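Long-range contacts in anthranilate synthase component I (Streptococcus pneumoniae serotype 4, PDB 5KCK), which belongs to the anthranilate synthase family and has an alpha+beta fold built round large antiparallel sheets: residues Pro257-Ser262 with Asp402-Ile407; Thr269-Ala274 with Thr341-Gly346; Leu182-His187 with Phe218-Thr223; Asp249-Gly254 with Met412-Gln417. All blocks are in the same frame, centred on the assembly; numbering follows the deposited sequence.

Contact 1: residues Pro257-Ser262 with Asp402-Ile407; sequences PESLVS and DMDLAI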
loop_
_atom_site.group_PDB
_atom_site.type_symbol
_atom_site.label_atom_id
_atom_site.label_comp_id
_atom_site.label_asym_id
_atom_site.label_seq_id
_atom_site.Cartn_x
_atom_site.Cartn_y
_atom_site.Cartn_z
ATOM N N PRO A 257 -1.279 -5.027 -18.061
ATOM C CA PRO A 257 -2.402 -5.275 -17.148
ATOM C C PRO A 257 -3.161 -6.567 -17.411
ATOM O O PRO A 257 -4.114 -6.861 -16.678
ATOM C CB PRO A 257 -3.300 -4.058 -17.401
ATOM C CG PRO A 257 -3.060 -3.717 -18.840
ATOM C CD PRO A 257 -1.632 -4.103 -19.153
ATOM N N GLU A 258 -2.755 -7.363 -18.400
ATOM C CA GLU A 258 -3.533 -8.512 -18.856
ATOM C C GLU A 258 -2.717 -9.788 -18.689
ATOM O O GLU A 258 -1.695 -9.970 -19.358
ATOM C CB GLU A 258 -3.965 -8.330 -20.313
ATOM C CG GLU A 258 -4.781 -7.064 -20.560
ATOM C CD GLU A 258 -5.425 -7.031 -21.941
ATOM O OE1 GLU A 258 -5.471 -8.094 -22.601
ATOM O OE2 GLU A 258 -5.884 -5.943 -22.361
ATOM N N SER A 259 -3.174 -10.666 -17.803
ATOM C CA SER A 259 -2.579 -11.985 -17.676
ATOM C C SER A 259 -2.862 -12.813 -18.923
ATOM O O SER A 259 -3.959 -12.758 -19.480
ATOM C CB SER A 259 -3.138 -12.695 -16.446
ATOM O OG SER A 259 -2.691 -14.041 -16.413
ATOM N N LEU A 260 -1.861 -13.570 -19.377
ATOM C CA LEU A 260 -2.134 -14.553 -20.420
ATOM C C LEU A 260 -2.681 -15.840 -19.817
ATOM O O LEU A 260 -3.740 -16.322 -20.220
ATOM C CB LEU A 260 -0.873 -14.857 -21.237
ATOM C CG LEU A 260 -1.020 -16.008 -22.251
ATOM C CD1 LEU A 260 -1.772 -15.569 -23.518
ATOM C CD2 LEU A 260 0.322 -16.638 -22.621
ATOM N N VAL A 261 -1.970 -16.400 -18.840
ATOM C CA VAL A 261 -2.343 -17.669 -18.233
ATOM C C VAL A 261 -1.497 -17.856 -16.988
ATOM O O VAL A 261 -0.349 -17.400 -16.930
ATOM C CB VAL A 261 -2.149 -18.845 -19.213
ATOM C CG1 VAL A 261 -0.660 -19.115 -19.439
ATOM C CG2 VAL A 261 -2.867 -20.093 -18.717
ATOM N N SER A 262 -2.058 -18.508 -15.980
ATOM C CA SER A 262 -1.293 -18.902 -14.816
ATOM C C SER A 262 -1.629 -20.342 -14.458
ATOM O O SER A 262 -2.713 -20.851 -14.762
ATOM C CB SER A 262 -1.561 -17.988 -13.628
ATOM O OG SER A 262 -2.852 -18.215 -13.101
ATOM N N ASP A 402 4.562 -24.265 -10.874
ATOM C CA ASP A 402 3.647 -23.142 -11.001
ATOM C C ASP A 402 4.182 -22.149 -12.029
ATOM O O ASP A 402 5.379 -22.108 -12.334
ATOM C CB ASP A 402 3.458 -22.425 -9.663
ATOM C CG ASP A 402 2.606 -23.213 -8.691
ATOM O OD1 ASP A 402 2.006 -24.229 -9.105
ATOM O OD2 ASP A 402 2.529 -22.808 -7.512
HETATM N N MSE A 403 3.278 -21.330 -12.550
HETATM C CA MSE A 403 3.628 -20.408 -13.618
HETATM C C MSE A 403 2.697 -19.218 -13.617
HETATM O O MSE A 403 1.519 -19.357 -13.297
HETATM C CB MSE A 403 3.560 -21.107 -14.972
HETATM C CG MSE A 403 4.047 -20.252 -16.115
HETATM SE SE MSE A 403 3.961 -21.186 -17.827
HETATM C CE MSE A 403 1.999 -21.336 -17.982
ATOM N N ASP A 404 3.218 -18.045 -13.973
ATOM C CA ASP A 404 2.383 -16.857 -14.110
ATOM C C ASP A 404 2.921 -16.018 -15.260
ATOM O O ASP A 404 4.047 -15.524 -15.193
ATOM C CB ASP A 404 2.353 -16.060 -12.806
ATOM C CG ASP A 404 1.312 -14.961 -12.822
ATOM O OD1 ASP A 404 0.521 -14.912 -13.788
ATOM O OD2 ASP A 404 1.291 -14.152 -11.865
ATOM N N LEU A 405 2.119 -15.863 -16.312
ATOM C CA LEU A 405 2.554 -15.220 -17.544
ATOM C C LEU A 405 1.620 -14.072 -17.902
ATOM O O LEU A 405 0.399 -14.254 -17.959
ATOM C CB LEU A 405 2.601 -16.231 -18.694
ATOM C CG LEU A 405 3.690 -17.304 -18.628
ATOM C CD1 LEU A 405 3.551 -18.232 -19.807
ATOM C CD2 LEU A 405 5.080 -16.666 -18.604
ATOM N N ALA A 406 2.195 -12.900 -18.156
ATOM C CA ALA A 406 1.453 -11.761 -18.680
ATOM C C ALA A 406 1.500 -11.730 -20.208
ATOM O O ALA A 406 2.470 -12.176 -20.831
ATOM C CB ALA A 406 2.018 -10.454 -18.123
ATOM N N ILE A 407 0.440 -11.190 -20.811
ATOM C CA ILE A 407 0.474 -10.855 -22.234
ATOM C C ILE A 407 1.445 -9.701 -22.455
ATOM O O ILE A 407 1.362 -8.668 -21.783
ATOM C CB ILE A 407 -0.925 -10.469 -22.733
ATOM C CG1 ILE A 407 -1.965 -11.542 -22.386
ATOM C CG2 ILE A 407 -0.887 -10.190 -24.240
ATOM C CD1 ILE A 407 -3.386 -11.093 -22.713
#
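A classic beta bulge interrupts the antiparallel pairing of strands 259-264 and 403-407, where Leu-260 and Val-261 both face Leu-405. The carbonyl of Leu-405 takes two backbone donors from the bulge: Leu-260 N lies 2.8 Å from Leu-405 O, and Val-261 N adds a weak bond to the same oxygen. In return Leu-405 N donates to Val-261 O at 3.0 Å. On the other side of the bulge, Ile-407 N reaches Glu-258 O over 2.9 Å.

The extra residue turns Leu-260 out of the regular alternation. Its side chain crosses that of Ile-407 at about a right angle, Leu-260 CB resting 3.7 Å from Ile-407 CG1. The methyl CD1 of Ile-407 goes on to the side chain of Glu-258, 3.7 Å from OE1. On the face that carries Val-261 and Leu-405, Val-261 CG1 sits between the backbone N and the carbonyl carbon (chi1 71°) and meets CE of Met-403, a selenomethionine, at 3.8 Å. Helix 354-361 covers this face, with Leu-358 on Leu-405 and Thr-361 on Val-261.

The face of Ser-262 and Asp-404 is more polar. Ser-262 CB packs 3.7 Å from Asp-404 OD1, an oxygen that is hydrogen-bonded to the hydroxyl of Tyr-241. Strand 267-270 continues the sheet beyond 259-264, and 393-398 continues it beyond 403-407. The arrangement is that of a classic bulge between two interior strands of a large antiparallel sheet.

Contact 2: residues Thr269-Ala274 with Thr341-Gly346; sequences TTNPIA and TSVVKG
Thr-269 and Lys-345 lie side by side and point the same way, on one face of the antiparallel pair. The lysine chain is extended as far as CE and then bends (chi4 -58°), which sets NZ 2.6 Å from Thr-269 OG1, to which it donates. On the opposite face Thr-270 and Val-344 also run side by side. There Thr-270 OG1 looks onto aliphatic carbon, 3.5 Å from Val-344 CB, and has no polar partner in the model. Ile-314 of helix 297-316 touches both residues.

Thr-270 and Val-344 also bond backbone to backbone in both directions, Val-344 N reaching Thr-270 O at 3.0 Å in an almost straight bond (176°). Beyond Thr-270 the first segment leaves strand geometry. Asn-271 crosses Thr-341 obliquely, its CG anti to the backbone N (chi1 178°). From there ND2 donates to Thr-341 OG1 at 3.3 Å, the hydroxyl somewhat tilted from the amide plane, and makes a bent, weak bond of 2.7 Å to Ser-342 O. The side chains of Pro-272 and Val-344 cross at about a right angle, with Pro-272 CD 4.2 Å from Val-344 CG2; Pro-272 O accepts from Ser-342 N at 3.2 Å. Ile-273 CD1 then lies alongside the Thr-341 side chain.

Pro-272 has no N-H to offer Ser-342 O, and the Asn-271 amide appears to stand in as donor, though by a weak bond.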
loop_
_atom_site.group_PDB
_atom_site.type_symbol
_atom_site.label_atom_id
_atom_site.label_comp_id
_atom_site.label_asym_id
_atom_site.label_seq_id
_atom_site.Cartn_x
_atom_site.Cartn_y
_atom_site.Cartn_z
ATOM N N THR A 269 -5.633 -20.972 -14.812
ATOM C CA THR A 269 -6.524 -19.822 -14.716
ATOM C C THR A 269 -6.272 -18.863 -15.871
ATOM O O THR A 269 -5.121 -18.572 -16.198
ATOM C CB THR A 269 -6.325 -19.070 -13.386
ATOM O OG1 THR A 269 -6.593 -19.950 -12.287
ATOM C CG2 THR A 269 -7.238 -17.843 -13.299
ATOM N N THR A 270 -7.347 -18.369 -16.488
ATOM C CA THR A 270 -7.266 -17.218 -17.372
ATOM C C THR A 270 -8.177 -16.123 -16.842
ATOM O O THR A 270 -9.109 -16.373 -16.072
ATOM C CB THR A 270 -7.656 -17.540 -18.827
ATOM O OG1 THR A 270 -9.015 -17.991 -18.881
ATOM C CG2 THR A 270 -6.740 -18.594 -19.431
ATOM N N ASN A 271 -7.905 -14.901 -17.276
ATOM C CA ASN A 271 -8.603 -13.718 -16.783
ATOM C C ASN A 271 -8.980 -12.861 -17.988
ATOM O O ASN A 271 -8.334 -11.842 -18.271
ATOM C CB ASN A 271 -7.734 -12.975 -15.768
ATOM C CG ASN A 271 -8.380 -11.708 -15.263
ATOM O OD1 ASN A 271 -7.763 -10.644 -15.273
ATOM N ND2 ASN A 271 -9.635 -11.808 -14.827
ATOM N N PRO A 272 -10.007 -13.259 -18.734
ATOM C CA PRO A 272 -10.409 -12.478 -19.910
ATOM C C PRO A 272 -10.684 -11.025 -19.576
ATOM O O PRO A 272 -11.484 -10.714 -18.687
ATOM C CB PRO A 272 -11.676 -13.195 -20.388
ATOM C CG PRO A 272 -11.511 -14.578 -19.922
ATOM C CD PRO A 272 -10.793 -14.499 -18.607
ATOM N N ILE A 273 -9.983 -10.130 -20.270
ATOM C CA ILE A 273 -10.170 -8.690 -20.141
ATOM C C ILE A 273 -10.517 -8.161 -21.523
ATOM O O ILE A 273 -9.695 -8.246 -22.445
ATOM C CB ILE A 273 -8.918 -7.990 -19.586
ATOM C CG1 ILE A 273 -8.544 -8.538 -18.203
ATOM C CG2 ILE A 273 -9.139 -6.488 -19.522
ATOM C CD1 ILE A 273 -9.499 -8.135 -17.098
ATOM N N ALA A 274 -11.732 -7.635 -21.663
ATOM C CA ALA A 274 -12.236 -7.073 -22.916
ATOM C C ALA A 274 -13.636 -6.506 -22.706
ATOM O O ALA A 274 -14.154 -5.781 -23.555
ATOM C CB ALA A 274 -12.252 -8.122 -24.022
ATOM N N THR A 341 -14.526 -7.948 -16.964
ATOM C CA THR A 341 -13.570 -8.927 -16.462
ATOM C C THR A 341 -14.247 -10.232 -16.051
ATOM O O THR A 341 -15.375 -10.246 -15.544
ATOM C CB THR A 341 -12.776 -8.366 -15.270
ATOM O OG1 THR A 341 -11.691 -9.245 -14.965
ATOM C CG2 THR A 341 -13.652 -8.245 -14.041
ATOM N N SER A 342 -13.525 -11.335 -16.258
ATOM C CA SER A 342 -13.997 -12.661 -15.884
ATOM C C SER A 342 -12.817 -13.533 -15.474
ATOM O O SER A 342 -11.657 -13.235 -15.783
ATOM C CB SER A 342 -14.763 -13.338 -17.028
ATOM O OG SER A 342 -15.915 -12.605 -17.401
ATOM N N VAL A 343 -13.133 -14.640 -14.801
ATOM C CA VAL A 343 -12.144 -15.623 -14.368
ATOM C C VAL A 343 -12.597 -17.008 -14.824
ATOM O O VAL A 343 -13.741 -17.411 -14.574
ATOM C CB VAL A 343 -11.941 -15.586 -12.838
ATOM C CG1 VAL A 343 -10.943 -16.645 -12.388
ATOM C CG2 VAL A 343 -11.475 -14.194 -12.393
ATOM N N VAL A 344 -11.707 -17.724 -15.506
ATOM C CA VAL A 344 -11.941 -19.097 -15.942
ATOM C C VAL A 344 -10.859 -19.975 -15.332
ATOM O O VAL A 344 -9.674 -19.617 -15.369
ATOM C CB VAL A 344 -11.935 -19.221 -17.475
ATOM C CG1 VAL A 344 -12.427 -20.618 -17.896
ATOM C CG2 VAL A 344 -12.778 -18.121 -18.107
ATOM N N LYS A 345 -11.262 -21.118 -14.776
ATOM C CA LYS A 345 -10.344 -22.033 -14.112
ATOM C C LYS A 345 -10.659 -23.468 -14.509
ATOM O O LYS A 345 -11.815 -23.818 -14.773
ATOM C CB LYS A 345 -10.420 -21.916 -12.581
ATOM C CG LYS A 345 -9.891 -20.611 -12.018
ATOM C CD LYS A 345 -10.199 -20.484 -10.529
ATOM C CE LYS A 345 -9.499 -19.277 -9.924
ATOM N NZ LYS A 345 -8.007 -19.368 -10.125
ATOM N N GLY A 346 -9.618 -24.301 -14.517
ATOM C CA GLY A 346 -9.795 -25.733 -14.687
ATOM C C GLY A 346 -8.672 -26.510 -14.031
ATOM O O GLY A 346 -7.616 -25.961 -13.703
#

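Contact 3: residues Leu182-His187 with Phe218-Thr223; sequences LDFKPH and FSAEVT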
loop_
_atom_site.group_PDB
_atom_site.type_symbol
_atom_site.label_atom_id
_atom_site.label_comp_id
_atom_site.label_asym_id
_atom_site.label_seq_id
_atom_site.Cartn_x
_atom_site.Cartn_y
_atom_site.Cartn_z
ATOM N N LEU A 182 11.366 10.816 -25.106
ATOM C CA LEU A 182 11.815 10.263 -26.375
ATOM C C LEU A 182 10.985 10.791 -27.539
ATOM O O LEU A 182 9.784 11.054 -27.411
ATOM C CB LEU A 182 11.738 8.739 -26.338
ATOM C CG LEU A 182 12.581 8.065 -25.260
ATOM C CD1 LEU A 182 11.947 6.746 -24.844
ATOM C CD2 LEU A 182 13.980 7.844 -25.779
ATOM N N ASP A 183 11.637 10.937 -28.687
ATOM C CA ASP A 183 10.969 11.325 -29.925
ATOM C C ASP A 183 10.731 10.061 -30.745
ATOM O O ASP A 183 11.606 9.615 -31.492
ATOM C CB ASP A 183 11.789 12.352 -30.696
ATOM C CG ASP A 183 11.075 12.840 -31.949
ATOM O OD1 ASP A 183 9.855 12.590 -32.072
ATOM O OD2 ASP A 183 11.727 13.485 -32.804
ATOM N N PHE A 184 9.534 9.491 -30.612
ATOM C CA PHE A 184 9.206 8.235 -31.270
ATOM C C PHE A 184 8.828 8.465 -32.728
ATOM O O PHE A 184 8.047 9.367 -33.042
ATOM C CB PHE A 184 8.066 7.537 -30.532
ATOM C CG PHE A 184 8.507 6.798 -29.306
ATOM C CD1 PHE A 184 8.993 5.505 -29.402
ATOM C CD2 PHE A 184 8.444 7.393 -28.061
ATOM C CE1 PHE A 184 9.404 4.811 -28.269
ATOM C CE2 PHE A 184 8.857 6.709 -26.925
ATOM C CZ PHE A 184 9.335 5.416 -27.032
ATOM N N LYS A 185 9.386 7.643 -33.617
ATOM C CA LYS A 185 9.074 7.732 -35.031
ATOM C C LYS A 185 8.353 6.470 -35.490
ATOM O O LYS A 185 8.693 5.369 -35.045
ATOM C CB LYS A 185 10.345 7.922 -35.869
ATOM C CG LYS A 185 11.286 9.026 -35.369
ATOM C CD LYS A 185 10.760 10.415 -35.683
ATOM C CE LYS A 185 11.809 11.482 -35.394
ATOM N NZ LYS A 185 11.397 12.827 -35.901
ATOM N N PRO A 186 7.364 6.589 -36.372
ATOM C CA PRO A 186 6.626 5.399 -36.810
ATOM C C PRO A 186 7.478 4.522 -37.713
ATOM O O PRO A 186 8.389 4.992 -38.396
ATOM C CB PRO A 186 5.433 5.982 -37.571
ATOM C CG PRO A 186 5.945 7.294 -38.104
ATOM C CD PRO A 186 6.902 7.817 -37.047
ATOM N N HIS A 187 7.184 3.224 -37.704
ATOM C CA HIS A 187 7.904 2.319 -38.584
ATOM C C HIS A 187 7.206 2.107 -39.919
ATOM O O HIS A 187 7.831 1.588 -40.850
ATOM C CB HIS A 187 8.133 0.972 -37.895
ATOM C CG HIS A 187 9.263 0.996 -36.917
ATOM N ND1 HIS A 187 10.024 -0.116 -36.629
ATOM C CD2 HIS A 187 9.770 2.003 -36.166
ATOM C CE1 HIS A 187 10.949 0.203 -35.740
ATOM N NE2 HIS A 187 10.817 1.484 -35.442
ATOM N N PHE A 218 6.751 1.702 -33.037
ATOM C CA PHE A 218 7.370 3.019 -32.975
ATOM C C PHE A 218 8.700 2.875 -32.258
ATOM O O PHE A 218 8.863 1.988 -31.416
ATOM C CB PHE A 218 6.489 4.044 -32.238
ATOM C CG PHE A 218 5.104 4.176 -32.804
ATOM C CD1 PHE A 218 4.105 3.274 -32.448
ATOM C CD2 PHE A 218 4.799 5.197 -33.692
ATOM C CE1 PHE A 218 2.826 3.385 -32.974
ATOM C CE2 PHE A 218 3.525 5.316 -34.226
ATOM C CZ PHE A 218 2.536 4.409 -33.864
ATOM N N SER A 219 9.659 3.735 -32.592
ATOM C CA SER A 219 10.929 3.653 -31.884
ATOM C C SER A 219 11.612 5.012 -31.837
ATOM O O SER A 219 11.340 5.900 -32.643
ATOM C CB SER A 219 11.854 2.592 -32.502
ATOM O OG SER A 219 12.323 2.970 -33.781
ATOM N N ALA A 220 12.498 5.161 -30.852
ATOM C CA ALA A 220 13.255 6.385 -30.641
ATOM C C ALA A 220 14.670 6.051 -30.193
ATOM O O ALA A 220 14.911 5.018 -29.561
ATOM C CB ALA A 220 12.599 7.283 -29.586
ATOM N N GLU A 221 15.600 6.945 -30.522
ATOM C CA GLU A 221 16.939 6.888 -29.950
ATOM C C GLU A 221 16.860 7.036 -28.436
ATOM O O GLU A 221 16.251 7.982 -27.930
ATOM C CB GLU A 221 17.799 8.005 -30.538
ATOM C CG GLU A 221 17.978 7.948 -32.037
ATOM C CD GLU A 221 18.670 9.186 -32.568
ATOM O OE1 GLU A 221 18.061 10.274 -32.510
ATOM O OE2 GLU A 221 19.828 9.078 -33.024
ATOM N N VAL A 222 17.472 6.101 -27.704
ATOM C CA VAL A 222 17.343 6.118 -26.248
ATOM C C VAL A 222 18.011 7.368 -25.699
ATOM O O VAL A 222 19.127 7.725 -26.092
ATOM C CB VAL A 222 17.930 4.850 -25.606
ATOM C CG1 VAL A 222 17.184 3.621 -26.075
ATOM C CG2 VAL A 222 19.427 4.713 -25.894
ATOM N N THR A 223 17.306 8.059 -24.815
ATOM C CA THR A 223 17.870 9.149 -24.040
ATOM C C THR A 223 17.396 8.980 -22.608
ATOM O O THR A 223 16.319 8.433 -22.356
ATOM C CB THR A 223 17.463 10.521 -24.600
ATOM O OG1 THR A 223 17.925 11.557 -23.725
ATOM C CG2 THR A 223 15.951 10.618 -24.743
HETATM O O HOH W 1 14.227 9.384 -32.035
#
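Ser-219 OG is held by two groups: His-187 NE2 across the contact and Arg-418 NH2 from the neighbouring strand. The bond to His-187 NE2 is 2.7 Å long and nearly straight (175°), and the oxygen lies in the plane of the imidazole, at its edge. Ser-219 OG gets there from a position between its own backbone N and carbonyl carbon (chi1 69°). ND1 of the histidine bonds Glu-385, so both ring nitrogens are engaged, which fixes the rotation of the ring, and the carboxylate would be expected to polarise it.

Next to this bond the backbones of Lys-185 and Ser-219 pair in both directions, with Lys-185 N 2.8 Å from Ser-219 O. The flanking side chains are apolar. Ala-220 CB sits over one face of the Phe-184 ring in a CH-pi contact, 4.1 Å from the ring centroid. Phe-218 CE2 approaches Pro-186 CB to 3.9 Å, while helix 433-446 packs on the Phe-218 ring. Farther along, Leu-182 CD2 meets Thr-223 CG2 at 3.6 Å.

Where direct pairing has stopped, a water takes over, donating to Asp-183 O at 2.7 Å and accepting from Glu-221 N at 3.2 Å. Lys-185 NZ and Asp-183 OD2 form a weak salt bridge within 182-187.

The whole is a short edge strand of an antiparallel sheet, paired along the last residues of strand 211-221, which is also paired with 418-427.

Contact 4: residues Asp249-Gly254 with Met412-Gln417; sequences DYQIIG and MILKNQ. With GOL (glycerol), chain C.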
loop_
_atom_site.group_PDB
_atom_site.type_symbol
_atom_site.label_atom_id
_atom_site.label_comp_id
_atom_site.label_asym_id
_atom_site.label_seq_id
_atom_site.Cartn_x
_atom_site.Cartn_y
_atom_site.Cartn_z
ATOM N N ASP A 249 22.547 -7.021 -23.386
ATOM C CA ASP A 249 22.539 -6.199 -24.588
ATOM C C ASP A 249 21.138 -5.724 -24.964
ATOM O O ASP A 249 20.994 -4.987 -25.943
ATOM C CB ASP A 249 23.183 -6.947 -25.766
ATOM C CG ASP A 249 22.517 -8.277 -26.057
ATOM O OD1 ASP A 249 21.926 -8.870 -25.130
ATOM O OD2 ASP A 249 22.594 -8.733 -27.218
ATOM N N TYR A 250 20.112 -6.120 -24.217
ATOM C CA TYR A 250 18.795 -5.523 -24.379
ATOM C C TYR A 250 18.049 -5.624 -23.058
ATOM O O TYR A 250 18.388 -6.429 -22.186
ATOM C CB TYR A 250 17.996 -6.166 -25.526
ATOM C CG TYR A 250 17.521 -7.581 -25.286
ATOM C CD1 TYR A 250 18.376 -8.660 -25.466
ATOM C CD2 TYR A 250 16.200 -7.844 -24.911
ATOM C CE1 TYR A 250 17.941 -9.963 -25.259
ATOM C CE2 TYR A 250 15.752 -9.151 -24.709
ATOM C CZ TYR A 250 16.632 -10.205 -24.883
ATOM O OH TYR A 250 16.224 -11.506 -24.677
ATOM N N GLN A 251 17.056 -4.752 -22.898
ATOM C CA GLN A 251 16.211 -4.736 -21.715
ATOM C C GLN A 251 14.750 -4.747 -22.138
ATOM O O GLN A 251 14.387 -4.231 -23.198
ATOM C CB GLN A 251 16.458 -3.504 -20.811
ATOM C CG GLN A 251 17.858 -3.374 -20.208
ATOM C CD GLN A 251 18.890 -2.924 -21.215
ATOM O OE1 GLN A 251 18.663 -1.981 -21.975
ATOM N NE2 GLN A 251 20.027 -3.608 -21.242
ATOM N N ILE A 252 13.915 -5.308 -21.276
ATOM C CA ILE A 252 12.473 -5.351 -21.476
ATOM C C ILE A 252 11.828 -4.691 -20.266
ATOM O O ILE A 252 12.103 -5.072 -19.119
ATOM C CB ILE A 252 11.979 -6.790 -21.680
ATOM C CG1 ILE A 252 12.546 -7.352 -22.990
ATOM C CG2 ILE A 252 10.456 -6.857 -21.696
ATOM C CD1 ILE A 252 12.169 -8.779 -23.228
ATOM N N ILE A 253 11.009 -3.673 -20.515
ATOM C CA ILE A 253 10.385 -2.881 -19.461
ATOM C C ILE A 253 8.900 -2.784 -19.769
ATOM O O ILE A 253 8.519 -2.320 -20.850
ATOM C CB ILE A 253 10.994 -1.475 -19.355
ATOM C CG1 ILE A 253 12.519 -1.537 -19.455
ATOM C CG2 ILE A 253 10.552 -0.809 -18.055
ATOM C CD1 ILE A 253 13.198 -0.158 -19.495
ATOM N N GLY A 254 8.060 -3.194 -18.825
ATOM C CA GLY A 254 6.649 -3.197 -19.153
ATOM C C GLY A 254 5.740 -3.160 -17.949
ATOM O O GLY A 254 6.153 -3.386 -16.809
HETATM N N MSE A 412 7.963 -2.172 -23.471
HETATM C CA MSE A 412 8.996 -1.498 -24.242
HETATM C C MSE A 412 10.273 -2.348 -24.344
HETATM O O MSE A 412 10.702 -2.965 -23.372
HETATM C CB MSE A 412 9.300 -0.134 -23.609
HETATM C CG MSE A 412 10.400 0.667 -24.269
HETATM SE SE MSE A 412 10.794 2.320 -23.255
HETATM C CE MSE A 412 9.091 3.247 -23.551
ATOM N N ILE A 413 10.881 -2.368 -25.525
ATOM C CA ILE A 413 12.137 -3.069 -25.760
ATOM C C ILE A 413 13.227 -2.030 -25.967
ATOM O O ILE A 413 13.108 -1.162 -26.843
ATOM C CB ILE A 413 12.057 -4.000 -26.983
ATOM C CG1 ILE A 413 10.768 -4.829 -26.971
ATOM C CG2 ILE A 413 13.297 -4.874 -27.062
ATOM C CD1 ILE A 413 10.557 -5.592 -25.704
ATOM N N LEU A 414 14.304 -2.142 -25.194
ATOM C CA LEU A 414 15.490 -1.301 -25.356
ATOM C C LEU A 414 16.602 -2.150 -25.956
ATOM O O LEU A 414 17.118 -3.060 -25.301
ATOM C CB LEU A 414 15.925 -0.694 -24.026
ATOM C CG LEU A 414 15.371 0.711 -23.797
ATOM C CD1 LEU A 414 13.871 0.681 -23.702
ATOM C CD2 LEU A 414 15.962 1.302 -22.554
ATOM N N LYS A 415 16.967 -1.847 -27.196
ATOM C CA LYS A 415 17.980 -2.612 -27.908
ATOM C C LYS A 415 18.457 -1.781 -29.088
ATOM O O LYS A 415 17.710 -0.957 -29.621
ATOM C CB LYS A 415 17.418 -3.961 -28.381
ATOM C CG LYS A 415 18.452 -4.963 -28.872
ATOM C CD LYS A 415 17.782 -6.271 -29.287
ATOM C CE LYS A 415 18.816 -7.322 -29.659
ATOM N NZ LYS A 415 19.846 -6.804 -30.616
ATOM N N ASN A 416 19.710 -2.005 -29.493
ATOM C CA ASN A 416 20.299 -1.306 -30.638
ATOM C C ASN A 416 20.322 0.204 -30.416
ATOM O O ASN A 416 20.223 0.983 -31.367
ATOM C CB ASN A 416 19.559 -1.643 -31.938
ATOM C CG ASN A 416 19.290 -3.130 -32.090
ATOM O OD1 ASN A 416 20.187 -3.955 -31.921
ATOM N ND2 ASN A 416 18.042 -3.482 -32.401
ATOM N N GLN A 417 20.418 0.617 -29.152
ATOM C CA GLN A 417 20.400 2.023 -28.750
ATOM C C GLN A 417 19.082 2.712 -29.103
ATOM O O GLN A 417 19.028 3.939 -29.224
ATOM C CB GLN A 417 21.588 2.780 -29.357
ATOM C CG GLN A 417 22.927 2.075 -29.179
ATOM C CD GLN A 417 23.594 2.416 -27.862
ATOM O OE1 GLN A 417 23.768 1.557 -26.992
ATOM N NE2 GLN A 417 23.987 3.678 -27.711
HETATM C C1 GOL C . 21.214 -0.181 -25.894
HETATM O O1 GOL C . 20.610 -1.107 -26.764
HETATM C C2 GOL C . 21.377 -0.778 -24.500
HETATM O O2 GOL C . 20.124 -0.863 -23.867
HETATM C C3 GOL C . 21.984 -2.170 -24.562
HETATM O O3 GOL C . 22.038 -2.671 -23.245
#
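Strands 250-254 and 411-415 form a regular antiparallel pair, and a glycerol, probably from the crystallisation liquor, is bound beside it at Gln-251 and Gln-417. The Gln-251 amide holds it with both ends: OE1 accepts from glycerol O2 at 2.6 Å, and NE2 donates to glycerol O3 over 3.0 Å in a nearly straight bond (173°). Gln-251 bends at chi2 (75°), which places CD; OE1 lies 3.7 Å from Leu-414 CB. Asp-246 gives NE2 a second acceptor. From the other segment Gln-417 N donates to glycerol O1 at 3.0 Å, and the glycerol is also hydrogen-bonded to Gly-248 O.

The two strands run without a bulge. Gln-251 pairs with Leu-414, and Ile-253 with Met-412, a selenomethionine, each through two backbone bonds; the one from Met-412 N to Ile-253 O is 2.7 Å. Both strands belong to the sheet that also contains 242-246 and 418-427. Residues Asn-416 and Gln-417, both with positive phi, make the tight turn into 418-427.

The two faces differ in their packing. Ile-253, Met-412 and Leu-414 meet helix 226-236 through Pro-226, Phe-229 and Tyr-230. On the other face Ile-252 and Ile-413 lie side by side, CG1 of the first 3.8 Å from CD1 of the second. Lys-415 CG packs on Tyr-250 CB at 3.6 Å, and the hydroxyl of Tyr-250 is hydrogen-bonded to His-122 ND1.

The four contacts fall into two antiparallel sheets. Contacts 1 and 2, with centres 11 Å apart, are neighbours in the larger one: strands 259-264 and 267-270 follow each other in the chain and pair directly, Thr-269 N bonding Ser-262 O. Contacts 3 and 4 share the other sheet, their centres 12 Å apart, and touch where Val-222 N meets Gln-417 O. Contact 3 closes before the others begin; contact 4 then encloses contact 1, which encloses contact 2. Strand 250-254 is followed in the chain by 259-264, and 403-407 by 411-415, so the chain passes between the two sheets at both places.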